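Local coordinates for SnoaL-like domain-containing protein (Catenulispora acidiphila, PDB 4H3U), which is of unknown function but has a ketosteroid isomerase-like (SnoaL-like) fold and has been proposed to take part in trimethylamine metabolism, at residues Ala63-Arg68 with Ser72-Arg77; Thr32-Ala37 with Val99-Val104; Ala36-Thr41 with Gly54-His59. One frame throughout, in Å; residues are numbered along the deposited sequence. Where two conformers were deposited one is given.

Interaction 1: residues Ala63-Arg68 with Ser72-Arg77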
loop_
_atom_site.group_PDB
_atom_site.type_symbol
_atom_site.label_atom_id
_atom_site.label_comp_id
_atom_site.label_asym_id
_atom_site.label_seq_id
_atom_site.Cartn_x
_atom_site.Cartn_y
_atom_site.Cartn_z
ATOM N N ALA A 63 -12.299 4.588 -0.304
ATOM C CA ALA A 63 -13.531 4.164 -0.933
ATOM C C ALA A 63 -13.699 2.661 -0.751
ATOM O O ALA A 63 -12.762 1.913 -0.942
ATOM C CB ALA A 63 -13.499 4.468 -2.423
ATOM N N THR A 64 -14.933 2.246 -0.477
ATOM C CA THR A 64 -15.326 0.856 -0.267
ATOM C C THR A 64 -16.538 0.444 -1.117
ATOM O O THR A 64 -17.613 1.058 -1.021
ATOM C CB THR A 64 -15.629 0.658 1.235
ATOM O OG1 THR A 64 -16.687 1.529 1.656
ATOM C CG2 THR A 64 -14.437 1.013 2.038
HETATM N N MSE A 65 -16.378 -0.613 -1.916
HETATM C CA MSE A 65 -17.441 -1.082 -2.809
HETATM C C MSE A 65 -17.625 -2.574 -2.608
HETATM O O MSE A 65 -16.674 -3.288 -2.322
HETATM C CB MSE A 65 -17.060 -0.859 -4.287
HETATM C CG MSE A 65 -17.206 0.567 -4.790
HETATM SE SE MSE A 65 -15.925 1.907 -4.159
HETATM C CE MSE A 65 -14.270 0.931 -4.458
ATOM N N THR A 66 -18.877 -3.043 -2.709
ATOM C CA THR A 66 -19.202 -4.460 -2.593
ATOM C C THR A 66 -20.092 -4.866 -3.759
ATOM O O THR A 66 -21.109 -4.202 -4.005
ATOM C CB THR A 66 -19.917 -4.748 -1.231
ATOM O OG1 THR A 66 -19.040 -4.324 -0.176
ATOM C CG2 THR A 66 -20.244 -6.187 -1.079
ATOM N N GLY A 67 -19.730 -5.976 -4.393
ATOM C CA GLY A 67 -20.506 -6.507 -5.495
ATOM C C GLY A 67 -20.134 -5.907 -6.832
ATOM O O GLY A 67 -19.511 -4.867 -6.916
ATOM N N ARG A 68 -20.454 -6.628 -7.920
ATOM C CA ARG A 68 -20.028 -6.242 -9.228
ATOM C C ARG A 68 -20.543 -4.924 -9.694
ATOM O O ARG A 68 -19.812 -4.193 -10.396
ATOM C CB ARG A 68 -20.373 -7.355 -10.241
ATOM C CG ARG A 68 -19.681 -8.697 -9.959
ATOM C CD ARG A 68 -19.695 -9.623 -11.158
ATOM N NE ARG A 68 -20.981 -10.231 -11.353
ATOM C CZ ARG A 68 -21.425 -11.241 -10.625
ATOM N NH1 ARG A 68 -20.673 -11.708 -9.630
ATOM N NH2 ARG A 68 -22.620 -11.736 -10.890
ATOM N N SER A 72 -17.820 -2.154 -10.742
ATOM C CA SER A 72 -17.805 -1.556 -12.061
ATOM C C SER A 72 -18.046 -0.030 -11.928
ATOM O O SER A 72 -17.403 0.773 -12.619
ATOM C CB SER A 72 -18.882 -2.192 -12.888
ATOM O OG SER A 72 -18.582 -3.533 -13.154
ATOM N N GLY A 73 -18.939 0.380 -11.027
ATOM C CA GLY A 73 -19.180 1.785 -10.761
ATOM C C GLY A 73 -17.967 2.536 -10.281
ATOM O O GLY A 73 -17.853 3.746 -10.561
ATOM N N TRP A 74 -17.030 1.892 -9.587
ATOM C CA TRP A 74 -15.789 2.525 -9.152
ATOM C C TRP A 74 -14.867 2.798 -10.344
ATOM O O TRP A 74 -14.251 3.860 -10.400
ATOM C CB TRP A 74 -15.113 1.659 -8.070
ATOM C CG TRP A 74 -13.765 2.154 -7.609
ATOM C CD1 TRP A 74 -12.593 1.472 -7.680
ATOM C CD2 TRP A 74 -13.463 3.412 -6.977
ATOM N NE1 TRP A 74 -11.581 2.213 -7.135
ATOM C CE2 TRP A 74 -12.081 3.428 -6.735
ATOM C CE3 TRP A 74 -14.213 4.557 -6.656
ATOM C CZ2 TRP A 74 -11.448 4.495 -6.101
ATOM C CZ3 TRP A 74 -13.588 5.605 -6.048
ATOM C CH2 TRP A 74 -12.224 5.596 -5.789
ATOM N N LYS A 75 -14.795 1.892 -11.307
ATOM C CA LYS A 75 -14.067 2.178 -12.544
ATOM C C LYS A 75 -14.727 3.352 -13.252
ATOM O O LYS A 75 -14.024 4.264 -13.724
ATOM C CB LYS A 75 -14.003 0.923 -13.402
ATOM C CG LYS A 75 -13.519 1.149 -14.862
ATOM C CD LYS A 75 -12.165 1.772 -15.017
ATOM C CE LYS A 75 -11.773 1.748 -16.522
ATOM N NZ LYS A 75 -10.621 2.628 -16.798
ATOM N N ALA A 76 -16.055 3.373 -13.357
ATOM C CA ALA A 76 -16.735 4.482 -13.993
ATOM C C ALA A 76 -16.460 5.823 -13.287
ATOM O O ALA A 76 -16.193 6.833 -13.942
ATOM C CB ALA A 76 -18.233 4.225 -14.098
ATOM N N ARG A 77 -16.515 5.839 -11.969
ATOM C CA ARG A 77 -16.277 7.034 -11.182
ATOM C C ARG A 77 -14.852 7.528 -11.324
ATOM O O ARG A 77 -14.586 8.731 -11.398
ATOM C CB ARG A 77 -16.621 6.776 -9.725
ATOM C CG ARG A 77 -18.110 6.607 -9.416
ATOM C CD ARG A 77 -18.379 5.838 -8.092
ATOM N NE ARG A 77 -17.742 6.438 -6.922
ATOM C CZ ARG A 77 -17.579 5.819 -5.749
ATOM N NH1 ARG A 77 -17.930 4.533 -5.608
ATOM N NH2 ARG A 77 -17.007 6.469 -4.726
#
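M65, a selenomethionine, sets its terminal methyl over the face of the indole of W74: CE stands 3.6 Å from the centroid of the five-membered ring, 17° off the ring normal, a CH-pi contact whose closest pair is CE to CG of W74 at 3.4 Å. The selenium lies at a similar height but farther off to the side, 4.5 Å from the same centroid, in an oblique Met-aromatic contact. Further along the same face of the indole, CB of A63 rests over the six-membered ring. Because A63 and M65 are two apart on the strand, both point to the helix, and each matches its place: the small methyl of A63 meets the far ring, while the long selenoether chain of M65 must bend at both chi2 and chi3 to bring CE down on the near one. W74 swings its ring toward the strand with CG anti to its backbone N. R77, one turn further on, brings NH1 to 3.6 Å from SE of M65 and lays its guanidinium face over CE3 of W74, its aliphatic stem suiting the boundary between core and solvent.

In the first turn of the helix, the carbonyl O of R68 accepts a nearly straight bond from N of S72 (2.9 Å, 171°). OG of S72 also lies near that oxygen but is within hydrogen-bonding reach of the carbonyl of P43 as well. G67 occupies the N-cap position; its positive phi would jam a side chain against the preceding carbonyl. Beyond this shell, the rings of W38 and Y56 meet W74, and backbone bonds tie M65 to Y56. An edge strand turning through a glycine cap into a helix that folds back over the strand, the two short axes running at 141°, fits the ketosteroid isomerase-like alpha+beta fold.

Interaction 2: residues Thr32-Ala37 with Val99-Val104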
loop_
_atom_site.group_PDB
_atom_site.type_symbol
_atom_site.label_atom_id
_atom_site.label_comp_id
_atom_site.label_asym_id
_atom_site.label_seq_id
_atom_site.Cartn_x
_atom_site.Cartn_y
_atom_site.Cartn_z
ATOM N N THR A 32 -3.263 -9.894 -15.160
ATOM C CA THR A 32 -3.285 -9.286 -16.489
ATOM C C THR A 32 -4.701 -8.776 -16.804
ATOM O O THR A 32 -4.847 -7.680 -17.351
ATOM C CB THR A 32 -2.791 -10.317 -17.517
ATOM O OG1 THR A 32 -1.495 -10.735 -17.110
ATOM C CG2 THR A 32 -2.787 -9.767 -18.911
ATOM N N ALA A 33 -5.732 -9.539 -16.441
ATOM C CA ALA A 33 -7.106 -9.157 -16.694
ATOM C C ALA A 33 -7.491 -7.912 -15.899
ATOM O O ALA A 33 -8.170 -7.017 -16.385
ATOM C CB ALA A 33 -8.073 -10.280 -16.398
ATOM N N TRP A 34 -7.060 -7.859 -14.645
ATOM C CA TRP A 34 -7.325 -6.710 -13.761
ATOM C C TRP A 34 -6.686 -5.433 -14.333
ATOM O O TRP A 34 -7.333 -4.388 -14.395
ATOM C CB TRP A 34 -6.828 -7.075 -12.364
ATOM C CG TRP A 34 -6.778 -5.960 -11.359
ATOM C CD1 TRP A 34 -7.748 -5.618 -10.444
ATOM C CD2 TRP A 34 -5.653 -5.098 -11.080
ATOM N NE1 TRP A 34 -7.308 -4.575 -9.664
ATOM C CE2 TRP A 34 -6.016 -4.277 -9.998
ATOM C CE3 TRP A 34 -4.364 -4.996 -11.586
ATOM C CZ2 TRP A 34 -5.145 -3.364 -9.449
ATOM C CZ3 TRP A 34 -3.494 -4.092 -11.027
ATOM C CH2 TRP A 34 -3.890 -3.283 -9.972
ATOM N N ALA A 35 -5.430 -5.548 -14.756
ATOM C CA ALA A 35 -4.749 -4.385 -15.346
ATOM C C ALA A 35 -5.406 -3.925 -16.638
ATOM O O ALA A 35 -5.561 -2.711 -16.867
ATOM C CB ALA A 35 -3.280 -4.645 -15.557
ATOM N N ALA A 36 -5.822 -4.885 -17.469
ATOM C CA ALA A 36 -6.465 -4.555 -18.731
ATOM C C ALA A 36 -7.827 -3.884 -18.464
ATOM O O ALA A 36 -8.232 -2.967 -19.189
ATOM C CB ALA A 36 -6.626 -5.782 -19.599
ATOM N N ALA A 37 -8.535 -4.331 -17.436
ATOM C CA ALA A 37 -9.826 -3.750 -17.077
ATOM C C ALA A 37 -9.637 -2.307 -16.600
ATOM O O ALA A 37 -10.335 -1.388 -17.014
ATOM C CB ALA A 37 -10.506 -4.600 -16.019
ATOM N N VAL A 99 -2.914 -13.099 -3.989
ATOM C CA VAL A 99 -2.080 -12.578 -5.055
ATOM C C VAL A 99 -1.664 -11.150 -4.645
ATOM O O VAL A 99 -2.480 -10.336 -4.223
ATOM C CB VAL A 99 -2.842 -12.548 -6.399
ATOM C CG1 VAL A 99 -2.004 -11.936 -7.489
ATOM C CG2 VAL A 99 -3.302 -13.944 -6.808
ATOM N N THR A 100 -0.376 -10.880 -4.799
ATOM C CA THR A 100 0.169 -9.556 -4.584
ATOM C C THR A 100 0.595 -8.972 -5.911
ATOM O O THR A 100 1.292 -9.647 -6.693
ATOM C CB THR A 100 1.350 -9.616 -3.624
ATOM O OG1 THR A 100 0.929 -10.195 -2.404
ATOM C CG2 THR A 100 1.964 -8.243 -3.419
ATOM N N ILE A 101 0.198 -7.719 -6.152
ATOM C CA ILE A 101 0.529 -7.020 -7.364
ATOM C C ILE A 101 1.312 -5.767 -7.055
ATOM O O ILE A 101 0.867 -4.956 -6.245
ATOM C CB ILE A 101 -0.737 -6.616 -8.131
ATOM C CG1 ILE A 101 -1.665 -7.791 -8.407
ATOM C CG2 ILE A 101 -0.371 -5.918 -9.442
ATOM C CD1 ILE A 101 -3.040 -7.408 -8.899
ATOM N N GLU A 102 2.473 -5.610 -7.676
ATOM C CA GLU A 102 3.202 -4.355 -7.677
ATOM C C GLU A 102 2.933 -3.753 -9.080
ATOM O O GLU A 102 3.272 -4.347 -10.119
ATOM C CB GLU A 102 4.691 -4.550 -7.465
ATOM C CG GLU A 102 4.977 -5.073 -6.091
ATOM C CD GLU A 102 6.442 -5.187 -5.726
ATOM O OE1 GLU A 102 7.200 -4.210 -5.972
ATOM O OE2 GLU A 102 6.823 -6.223 -5.112
ATOM N N ALA A 103 2.291 -2.597 -9.112
ATOM C CA ALA A 103 1.897 -1.944 -10.352
ATOM C C ALA A 103 2.276 -0.510 -10.340
ATOM O O ALA A 103 2.788 0.015 -9.348
ATOM C CB ALA A 103 0.392 -2.049 -10.520
ATOM N N VAL A 104 2.090 0.143 -11.490
ATOM C CA VAL A 104 2.174 1.599 -11.593
ATOM C C VAL A 104 0.808 2.071 -12.053
ATOM O O VAL A 104 0.277 1.606 -13.052
ATOM C CB VAL A 104 3.275 2.083 -12.569
ATOM C CG1 VAL A 104 3.267 3.605 -12.707
ATOM C CG2 VAL A 104 4.629 1.611 -12.093
#
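I101 reaches from its strand and W34 from its helix, the two side chains coming from opposite directions so that the end of one lands on the flat of the other. CD1 of I101 lies 4.0 Å from the centroid of the six-membered ring of W34, 17° off the normal, a CH-pi contact over the face. Its nearest ring atom is CE3 of W34, 3.8 Å from CD1, and the other branch, CG2 of I101, adds a touch on CZ3 of W34 at 3.9 Å. An extended chi2 (168°) carries CD1 out to the ring, and the beta-branched isoleucine suits both the strand and the broad apolar surface it must meet. A103, two residues on and facing the same way, approaches differently: its CB lies at the edge of the indole, near the ring plane, 4.4 Å from CZ3 of W34. A methyl is a good fit where the ring rim comes this near the strand.

M120 and T122 of strand 116-127, V87 of strand 82-95 and L46 of helix 43-47 also touch W34, whose ring meets W38 edge-to-face. Helix 29-39 thus lies on the inner side of the curved sheet, while T100 and E102, on the alternate side of strand 98-109, meet the second subunit.

Interaction 3: residues Ala36-Thr41 with Gly54-His59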
loop_
_atom_site.group_PDB
_atom_site.type_symbol
_atom_site.label_atom_id
_atom_site.label_comp_id
_atom_site.label_asym_id
_atom_site.label_seq_id
_atom_site.Cartn_x
_atom_site.Cartn_y
_atom_site.Cartn_z
ATOM N N ALA A 36 -5.822 -4.885 -17.469
ATOM C CA ALA A 36 -6.465 -4.555 -18.731
ATOM C C ALA A 36 -7.827 -3.884 -18.464
ATOM O O ALA A 36 -8.232 -2.967 -19.189
ATOM C CB ALA A 36 -6.626 -5.782 -19.599
ATOM N N ALA A 37 -8.535 -4.331 -17.436
ATOM C CA ALA A 37 -9.826 -3.750 -17.077
ATOM C C ALA A 37 -9.637 -2.307 -16.600
ATOM O O ALA A 37 -10.335 -1.388 -17.014
ATOM C CB ALA A 37 -10.506 -4.600 -16.019
ATOM N N TRP A 38 -8.631 -2.073 -15.769
ATOM C CA TRP A 38 -8.374 -0.703 -15.309
ATOM C C TRP A 38 -7.886 0.221 -16.432
ATOM O O TRP A 38 -8.196 1.413 -16.415
ATOM C CB TRP A 38 -7.322 -0.715 -14.182
ATOM C CG TRP A 38 -7.932 -0.803 -12.837
ATOM C CD1 TRP A 38 -7.847 -1.810 -11.915
ATOM C CD2 TRP A 38 -8.784 0.195 -12.262
ATOM N NE1 TRP A 38 -8.591 -1.501 -10.796
ATOM C CE2 TRP A 38 -9.171 -0.273 -10.990
ATOM C CE3 TRP A 38 -9.284 1.432 -12.700
ATOM C CZ2 TRP A 38 -10.050 0.444 -10.175
ATOM C CZ3 TRP A 38 -10.124 2.145 -11.873
ATOM C CH2 TRP A 38 -10.497 1.654 -10.647
ATOM N N THR A 39 -7.140 -0.330 -17.400
ATOM C CA THR A 39 -6.557 0.466 -18.480
ATOM C C THR A 39 -7.539 0.733 -19.610
ATOM O O THR A 39 -7.412 1.720 -20.323
ATOM C CB THR A 39 -5.282 -0.219 -18.958
ATOM O OG1 THR A 39 -4.380 -0.300 -17.849
ATOM C CG2 THR A 39 -4.640 0.501 -20.138
ATOM N N GLY A 40 -8.535 -0.119 -19.749
ATOM C CA GLY A 40 -9.558 0.008 -20.775
ATOM C C GLY A 40 -10.631 1.015 -20.419
ATOM O O GLY A 40 -10.500 1.769 -19.465
ATOM N N THR A 41 -11.707 1.003 -21.185
ATOM C CA THR A 41 -12.757 2.017 -21.079
ATOM C C THR A 41 -14.098 1.342 -20.722
ATOM O O THR A 41 -15.121 1.979 -20.843
ATOM C CB THR A 41 -12.891 2.785 -22.435
ATOM O OG1 THR A 41 -13.235 1.850 -23.456
ATOM C CG2 THR A 41 -11.575 3.485 -22.778
ATOM N N GLY A 54 -17.995 -9.878 -3.513
ATOM C CA GLY A 54 -16.629 -9.413 -3.519
ATOM C C GLY A 54 -16.514 -7.965 -3.066
ATOM O O GLY A 54 -17.400 -7.160 -3.311
ATOM N N THR A 55 -15.393 -7.646 -2.448
ATOM C CA THR A 55 -15.135 -6.296 -1.965
ATOM C C THR A 55 -13.939 -5.650 -2.660
ATOM O O THR A 55 -12.995 -6.318 -3.083
ATOM C CB THR A 55 -14.894 -6.299 -0.440
ATOM O OG1 THR A 55 -13.764 -7.106 -0.128
ATOM C CG2 THR A 55 -16.120 -6.824 0.282
ATOM N N TYR A 56 -14.006 -4.319 -2.743
ATOM C CA TYR A 56 -12.956 -3.531 -3.324
ATOM C C TYR A 56 -12.742 -2.340 -2.380
ATOM O O TYR A 56 -13.679 -1.588 -2.098
ATOM C CB TYR A 56 -13.369 -3.018 -4.743
ATOM C CG TYR A 56 -12.212 -2.603 -5.629
ATOM C CD1 TYR A 56 -11.895 -3.333 -6.769
ATOM C CD2 TYR A 56 -11.399 -1.505 -5.317
ATOM C CE1 TYR A 56 -10.812 -3.039 -7.526
ATOM C CE2 TYR A 56 -10.277 -1.242 -6.064
ATOM C CZ TYR A 56 -9.981 -2.031 -7.179
ATOM O OH TYR A 56 -8.826 -1.831 -7.911
ATOM N N VAL A 57 -11.522 -2.147 -1.895
ATOM C CA VAL A 57 -11.168 -1.032 -1.034
ATOM C C VAL A 57 -9.977 -0.297 -1.635
ATOM O O VAL A 57 -8.937 -0.880 -1.829
ATOM C CB VAL A 57 -10.818 -1.510 0.393
ATOM C CG1 VAL A 57 -10.440 -0.300 1.239
ATOM C CG2 VAL A 57 -11.991 -2.258 1.003
ATOM N N ASP A 58 -10.141 1.020 -1.834
ATOM C CA ASP A 58 -9.044 1.914 -2.192
ATOM C C ASP A 58 -8.680 2.654 -0.922
ATOM O O ASP A 58 -9.452 3.484 -0.438
ATOM C CB ASP A 58 -9.429 2.852 -3.328
ATOM C CG ASP A 58 -8.327 3.785 -3.725
ATOM O OD1 ASP A 58 -7.624 4.319 -2.827
ATOM O OD2 ASP A 58 -8.170 4.034 -4.954
ATOM N N HIS A 59 -7.526 2.309 -0.347
ATOM C CA HIS A 59 -7.116 2.910 0.906
ATOM C C HIS A 59 -6.616 4.345 0.753
ATOM O O HIS A 59 -6.633 5.083 1.743
ATOM C CB HIS A 59 -6.052 2.019 1.585
ATOM C CG HIS A 59 -6.580 0.731 2.111
ATOM N ND1 HIS A 59 -7.255 0.606 3.304
ATOM C CD2 HIS A 59 -6.470 -0.523 1.607
ATOM C CE1 HIS A 59 -7.554 -0.670 3.494
ATOM N NE2 HIS A 59 -7.075 -1.385 2.483
#
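W38 and Y56 join helix 29-39 to strand 54-58 inside the cone-like interior of the ketosteroid isomerase-like fold, where the curved sheet wraps round its helices. The two side chains account for the whole contact and bury similar areas. Their rings meet between backbones that remain far apart, with CA of W38 and CA of Y56 13.1 Å from each other; large aromatic residues that each carry one polar group, an indole N-H and a phenol hydroxyl, suit such a span.

Y56 carries its ring inward with CG anti to the backbone N (chi1 -160°), which brings the phenol to the edge of the indole. Apolar carbon backs the polar meeting: CZ2 of W38 lies 3.9 Å from CZ of Y56. The hydroxyl also bonds to the carboxylate of D136 in strand 130-138, a second polar partner that would help to fix its position in the buried interior. Beyond the pair, W38 meets W34 edge-to-face and Y56 meets W74 with inclined ring planes, so W34, W38, Y56 and W74 form an aromatic run from helix 29-39, by way of strand 54-58, to helix 68-81. NE1 of W38 donates to OH of Y56 at 2.9 Å, bent to 138°, with the oxygen lying 17° out of the indole plane.

In the fold
All three contacts serve the same six-stranded mixed sheet and lie within the one SnoaL-like domain. Interactions 2 and 3 start from helix 29-39, share A36 and A37, and have centres about 9 Å apart. Interaction 3 closes before interaction 1 opens, and interaction 1 is nested in the long loop that interaction 2 closes at strand 98-109. The centres of interactions 1 and 3 are about 7 Å apart, and the contacts use the neighbouring strands 63-66 and 54-58; K75 joins them through probable hydrogen bonds from NZ to the carbonyls of W38 and G40. Interactions 1 and 2 are about 16 Å apart, so helix 68-81 meets the edge strand 63-66, and helix 29-39 meets both 54-58 and the more distant 98-109.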